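Local atomic coordinates of OxyR (Porphyromonas gingivalis, PDB entry 3HO7), a protein that probably binds DNA and controls transcription as a redox-sensitive activator of the LysR family, represented here by its regulatory domain. Residues 10-15 with 39-44; 86-91 with 150-155. One frame throughout, in Å; residues are numbered along the deposited sequence.

Contact 1: 10-15 with 39-44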
loop_
_atom_site.group_PDB
_atom_site.type_symbol
_atom_site.label_atom_id
_atom_site.label_comp_id
_atom_site.label_asym_id
_atom_site.label_seq_id
_atom_site.Cartn_x
_atom_site.Cartn_y
_atom_site.Cartn_z
ATOM N N THR A 10 24.279 21.412 7.761
ATOM C CA THR A 10 22.818 21.351 7.466
ATOM C C THR A 10 22.575 20.934 6.021
ATOM O O THR A 10 23.488 20.466 5.341
ATOM C CB THR A 10 22.131 22.707 7.730
ATOM O OG1 THR A 10 22.764 23.727 6.949
ATOM C CG2 THR A 10 22.230 23.075 9.202
ATOM N N GLY A 11 21.340 21.100 5.555
ATOM C CA GLY A 11 20.999 20.764 4.178
ATOM C C GLY A 11 19.734 19.937 4.050
ATOM O O GLY A 11 19.011 19.726 5.025
ATOM N N ARG A 12 19.472 19.461 2.837
ATOM C CA ARG A 12 18.266 18.693 2.561
ATOM C C ARG A 12 18.580 17.383 1.844
ATOM O O ARG A 12 19.536 17.302 1.071
ATOM C CB ARG A 12 17.286 19.523 1.732
ATOM C CG ARG A 12 16.083 18.744 1.237
ATOM C CD ARG A 12 15.102 19.641 0.504
ATOM N NE ARG A 12 14.077 18.866 -0.191
ATOM C CZ ARG A 12 12.966 19.386 -0.701
ATOM N NH1 ARG A 12 12.729 20.686 -0.587
ATOM N NH2 ARG A 12 12.088 18.606 -1.318
ATOM N N LEU A 13 17.765 16.365 2.102
ATOM C CA LEU A 13 17.940 15.059 1.476
ATOM C C LEU A 13 16.625 14.537 0.905
ATOM O O LEU A 13 15.631 14.416 1.620
ATOM C CB LEU A 13 18.507 14.052 2.479
ATOM C CG LEU A 13 18.825 12.659 1.923
ATOM C CD1 LEU A 13 19.942 12.741 0.894
ATOM C CD2 LEU A 13 19.198 11.699 3.041
ATOM N N ASN A 14 16.630 14.224 -0.387
ATOM C CA ASN A 14 15.454 13.671 -1.048
ATOM C C ASN A 14 15.671 12.201 -1.373
ATOM O O ASN A 14 16.447 11.870 -2.266
ATOM C CB ASN A 14 15.147 14.447 -2.327
ATOM C CG ASN A 14 15.034 15.939 -2.089
ATOM O OD1 ASN A 14 14.393 16.380 -1.134
ATOM N ND2 ASN A 14 15.655 16.727 -2.960
ATOM N N ILE A 15 14.987 11.323 -0.647
ATOM C CA ILE A 15 15.181 9.888 -0.822
ATOM C C ILE A 15 13.889 9.152 -1.155
ATOM O O ILE A 15 12.859 9.346 -0.508
ATOM C CB ILE A 15 15.818 9.248 0.423
ATOM C CG1 ILE A 15 15.990 7.742 0.214
ATOM C CG2 ILE A 15 14.976 9.531 1.656
ATOM C CD1 ILE A 15 16.579 7.026 1.401
ATOM N N GLY A 39 19.563 18.192 11.987
ATOM C CA GLY A 39 20.099 19.328 11.246
ATOM C C GLY A 39 19.874 19.186 9.754
ATOM O O GLY A 39 20.212 20.079 8.977
ATOM N N LEU A 40 19.298 18.056 9.358
ATOM C CA LEU A 40 19.043 17.759 7.953
ATOM C C LEU A 40 17.550 17.569 7.704
ATOM O O LEU A 40 16.880 16.842 8.439
ATOM C CB LEU A 40 19.795 16.491 7.541
ATOM C CG LEU A 40 19.625 16.016 6.098
ATOM C CD1 LEU A 40 20.525 16.811 5.166
ATOM C CD2 LEU A 40 19.927 14.531 5.990
ATOM N N GLU A 41 17.030 18.225 6.672
ATOM C CA GLU A 41 15.638 18.037 6.284
ATOM C C GLU A 41 15.522 16.899 5.276
ATOM O O GLU A 41 16.086 16.962 4.186
ATOM C CB GLU A 41 15.051 19.315 5.685
ATOM C CG GLU A 41 13.573 19.192 5.352
ATOM C CD GLU A 41 13.130 20.154 4.270
ATOM O OE1 GLU A 41 11.909 20.231 4.009
ATOM O OE2 GLU A 41 13.997 20.828 3.674
ATOM N N ILE A 42 14.780 15.861 5.645
ATOM C CA ILE A 42 14.662 14.673 4.808
ATOM C C ILE A 42 13.299 14.563 4.138
ATOM O O ILE A 42 12.271 14.488 4.810
ATOM C CB ILE A 42 14.914 13.391 5.620
ATOM C CG1 ILE A 42 16.327 13.404 6.206
ATOM C CG2 ILE A 42 14.709 12.162 4.750
ATOM C CD1 ILE A 42 16.613 12.238 7.124
ATOM N N HIS A 43 13.298 14.544 2.809
ATOM C CA HIS A 43 12.068 14.365 2.049
ATOM C C HIS A 43 11.951 12.936 1.536
ATOM O O HIS A 43 12.628 12.554 0.584
ATOM C CB HIS A 43 12.004 15.350 0.881
ATOM C CG HIS A 43 11.544 16.719 1.272
ATOM N ND1 HIS A 43 12.354 17.618 1.932
ATOM C CD2 HIS A 43 10.355 17.343 1.093
ATOM C CE1 HIS A 43 11.684 18.736 2.145
ATOM N NE2 HIS A 43 10.469 18.597 1.645
ATOM N N VAL A 44 11.091 12.152 2.178
ATOM C CA VAL A 44 10.864 10.772 1.777
ATOM C C VAL A 44 9.755 10.691 0.738
ATOM O O VAL A 44 8.751 11.397 0.832
ATOM C CB VAL A 44 10.463 9.897 2.976
ATOM C CG1 VAL A 44 10.113 8.488 2.510
ATOM C CG2 VAL A 44 11.579 9.869 4.009
HETATM O O HOH W 1 18.755 21.357 7.337
#
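Arg12 lays its guanidinium flat over the imidazole of His43. The group centres are 3.3 Å apart and the planes differ by 14°. This is a stack, not a hydrogen bond, although Arg12 NE is only 3.0 Å from His43 ND1. The Arg12 chain is extended, with CG anti to the backbone N (chi1 172°), so it runs over the neighbouring strand. Asn14 fixes the rotation of the guanidinium. Its OD1 lies in the guanidinium plane and accepts from Arg12 NE at 2.7 Å on a lone pair. A weak second bond comes from Arg12 NH2. Glu41 lies alongside the Arg12 chain, its OE2 4.3 Å from Arg12 NE. That is beyond a salt bridge, and no N-H points at it, so its negative charge can only act through space.

Beneath, the backbones pair in parallel. Glu41 N and His43 N donate to Gly11 O and Leu13 O. Leu13 N and Ile15 N donate to Glu41 O and His43 O. Water 1 bridges Gly11 N and Gly39 O. On the other face, Leu13 CB meets Leu40 CD2 at 3.8 Å, and Ile15 CG2 touches both Ile42 and Val44.

The strands are joined through helix 22-36 in a beta-alpha-beta unit. Trp33 of that helix packs on Ile42 and Val44, while Leu202 and Leu206 of helix 200-211 cover Leu13. Strand 63-66 flanks strand 11-17, and beyond 42-44 a parallel strand of the second subunit continues the sheet.

Contact 2: 86-91 with 150-155; sequences LGYVSR and RLVESG
Tyr88 has CG anti to its backbone N (chi1 -155°), and Glu153 has CG anti to its carbonyl carbon (chi1 -62°) with an extended chain beyond. These torsions make the two side chains cross obliquely, with the phenol oxygen beside the carboxylate. Tyr88 OH donates to Glu153 OE2 at 2.7 Å and uses the anti lone pair of that oxygen. OE2 lies at the ring edge, in its plane, and the ring and carboxylate planes are 71° apart.

Arg150, one helical turn earlier, grips the same carboxylate side-on in a salt bridge. Its NH1 donates to Glu153 OE2 at 2.9 Å, almost straight. Its NE donates to Glu153 OE1. Both nitrogens approach from above the carboxylate plane. Gln173 also donates to OE2.

Val152 packs between helix and strand. Its CG1, anti to the backbone N, lies 3.7 Å from Tyr88 CD2 and also reaches the backbone at Ser90. Gly155, with positive phi, ends helix 145-153 in a Schellman motif, and its N donates to Val152 O. Water 2 links that oxygen to Arg91 N, accepting from the N and donating to the O. Ser90 CB sits 3.1 Å from Val152 O. The Ser90 hydroxyl is hydrogen-bonded to Glu93 and to Cys92 N.

Strand 75-89 is thus joined to the end of helix 145-153 by a buried apolar contact and a polar cluster. Three donors on OE2, one from Arg150, would favour a charged carboxylate and probably lower its pKa.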
loop_
_atom_site.group_PDB
_atom_site.type_symbol
_atom_site.label_atom_id
_atom_site.label_comp_id
_atom_site.label_asym_id
_atom_site.label_seq_id
_atom_site.Cartn_x
_atom_site.Cartn_y
_atom_site.Cartn_z
ATOM N N LEU A 86 8.451 -14.838 2.122
ATOM C CA LEU A 86 7.737 -15.871 2.852
ATOM C C LEU A 86 6.354 -16.068 2.259
ATOM O O LEU A 86 5.725 -15.118 1.790
ATOM C CB LEU A 86 7.624 -15.522 4.339
ATOM C CG LEU A 86 8.913 -15.509 5.168
ATOM C CD1 LEU A 86 8.595 -15.186 6.619
ATOM C CD2 LEU A 86 9.640 -16.838 5.058
ATOM N N GLY A 87 5.895 -17.313 2.264
ATOM C CA GLY A 87 4.541 -17.618 1.844
ATOM C C GLY A 87 3.539 -17.075 2.841
ATOM O O GLY A 87 3.715 -17.195 4.054
ATOM N N TYR A 88 2.487 -16.456 2.325
ATOM C CA TYR A 88 1.387 -16.015 3.154
ATOM C C TYR A 88 0.188 -16.789 2.629
ATOM O O TYR A 88 -0.320 -16.500 1.550
ATOM C CB TYR A 88 1.198 -14.503 3.010
ATOM C CG TYR A 88 0.528 -13.822 4.183
ATOM C CD1 TYR A 88 1.016 -13.974 5.475
ATOM C CD2 TYR A 88 -0.574 -13.000 3.991
ATOM C CE1 TYR A 88 0.407 -13.342 6.551
ATOM C CE2 TYR A 88 -1.188 -12.364 5.053
ATOM C CZ TYR A 88 -0.693 -12.536 6.331
ATOM O OH TYR A 88 -1.308 -11.898 7.380
ATOM N N VAL A 89 -0.235 -17.797 3.383
ATOM C CA VAL A 89 -1.191 -18.784 2.888
ATOM C C VAL A 89 -2.520 -18.704 3.631
ATOM O O VAL A 89 -2.556 -18.814 4.852
ATOM C CB VAL A 89 -0.629 -20.212 3.048
ATOM C CG1 VAL A 89 -1.560 -21.228 2.398
ATOM C CG2 VAL A 89 0.771 -20.302 2.458
ATOM N N SER A 90 -3.613 -18.531 2.895
ATOM C CA SER A 90 -4.927 -18.442 3.520
ATOM C C SER A 90 -5.296 -19.776 4.159
ATOM O O SER A 90 -4.821 -20.827 3.735
ATOM C CB SER A 90 -5.996 -18.047 2.503
ATOM O OG SER A 90 -6.763 -19.175 2.120
ATOM N N ARG A 91 -6.152 -19.725 5.171
ATOM C CA ARG A 91 -6.562 -20.924 5.891
ATOM C C ARG A 91 -7.400 -21.856 5.014
ATOM O O ARG A 91 -7.679 -22.994 5.395
ATOM C CB ARG A 91 -7.326 -20.535 7.161
ATOM C CG ARG A 91 -6.552 -19.586 8.065
ATOM C CD ARG A 91 -7.424 -19.015 9.170
ATOM N NE ARG A 91 -6.710 -18.005 9.945
ATOM C CZ ARG A 91 -5.953 -18.277 11.002
ATOM N NH1 ARG A 91 -5.815 -19.530 11.417
ATOM N NH2 ARG A 91 -5.337 -17.294 11.647
ATOM N N ARG A 150 -4.617 -8.666 2.760
ATOM C CA ARG A 150 -6.000 -8.602 3.204
ATOM C C ARG A 150 -6.797 -9.730 2.553
ATOM O O ARG A 150 -7.672 -10.324 3.179
ATOM C CB ARG A 150 -6.615 -7.240 2.877
ATOM C CG ARG A 150 -5.941 -6.056 3.565
ATOM C CD ARG A 150 -6.030 -6.157 5.078
ATOM N NE ARG A 150 -4.900 -6.892 5.633
ATOM C CZ ARG A 150 -3.697 -6.362 5.839
ATOM N NH1 ARG A 150 -2.719 -7.102 6.345
ATOM N NH2 ARG A 150 -3.472 -5.091 5.536
ATOM N N LEU A 151 -6.476 -10.033 1.299
ATOM C CA LEU A 151 -7.176 -11.100 0.585
ATOM C C LEU A 151 -6.882 -12.448 1.229
ATOM O O LEU A 151 -7.792 -13.227 1.520
ATOM C CB LEU A 151 -6.777 -11.119 -0.892
ATOM C CG LEU A 151 -7.373 -10.011 -1.761
ATOM C CD1 LEU A 151 -6.679 -9.953 -3.117
ATOM C CD2 LEU A 151 -8.866 -10.216 -1.916
ATOM N N VAL A 152 -5.602 -12.715 1.459
ATOM C CA VAL A 152 -5.184 -13.973 2.062
ATOM C C VAL A 152 -5.810 -14.165 3.440
ATOM O O VAL A 152 -6.304 -15.245 3.761
ATOM C CB VAL A 152 -3.650 -14.065 2.167
ATOM C CG1 VAL A 152 -3.243 -15.334 2.900
ATOM C CG2 VAL A 152 -3.025 -14.015 0.781
ATOM N N GLU A 153 -5.798 -13.111 4.248
ATOM C CA GLU A 153 -6.351 -13.182 5.596
ATOM C C GLU A 153 -7.854 -13.463 5.587
ATOM O O GLU A 153 -8.415 -13.923 6.579
ATOM C CB GLU A 153 -6.035 -11.896 6.361
ATOM C CG GLU A 153 -4.541 -11.656 6.536
ATOM C CD GLU A 153 -4.219 -10.226 6.918
ATOM O OE1 GLU A 153 -5.166 -9.432 7.113
ATOM O OE2 GLU A 153 -3.017 -9.897 7.012
ATOM N N SER A 154 -8.483 -13.167 4.454
ATOM C CA SER A 154 -9.915 -13.349 4.268
ATOM C C SER A 154 -10.215 -14.730 3.701
ATOM O O SER A 154 -11.366 -15.059 3.422
ATOM C CB SER A 154 -10.484 -12.263 3.354
ATOM O OG SER A 154 -9.838 -12.265 2.097
ATOM N N GLY A 155 -9.172 -15.533 3.537
ATOM C CA GLY A 155 -9.321 -16.875 3.007
ATOM C C GLY A 155 -9.232 -17.012 1.501
ATOM O O GLY A 155 -9.496 -18.082 0.961
HETATM O O HOH W 2 -7.083 -17.112 5.529
#

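Contact 1 and contact 2 lie on opposite sides of the chain's centre. Their centres are about 38 Å apart and their nearest atoms about 19 Å. They follow in series along the chain: 10-15 and 39-44 come first, then 86-91 and 150-155. Both reach the same mixed sheet, in which strand 184-194 pairs with both 63-66 and 75-89. Strand 63-66 in turn pairs with 11-17. All four segments lie in the LysR substrate-binding domain, which is related to the periplasmic binding proteins. Both contacts also touch the second subunit. The two ends of the elongated regulatory domain therefore each contribute to the dimer.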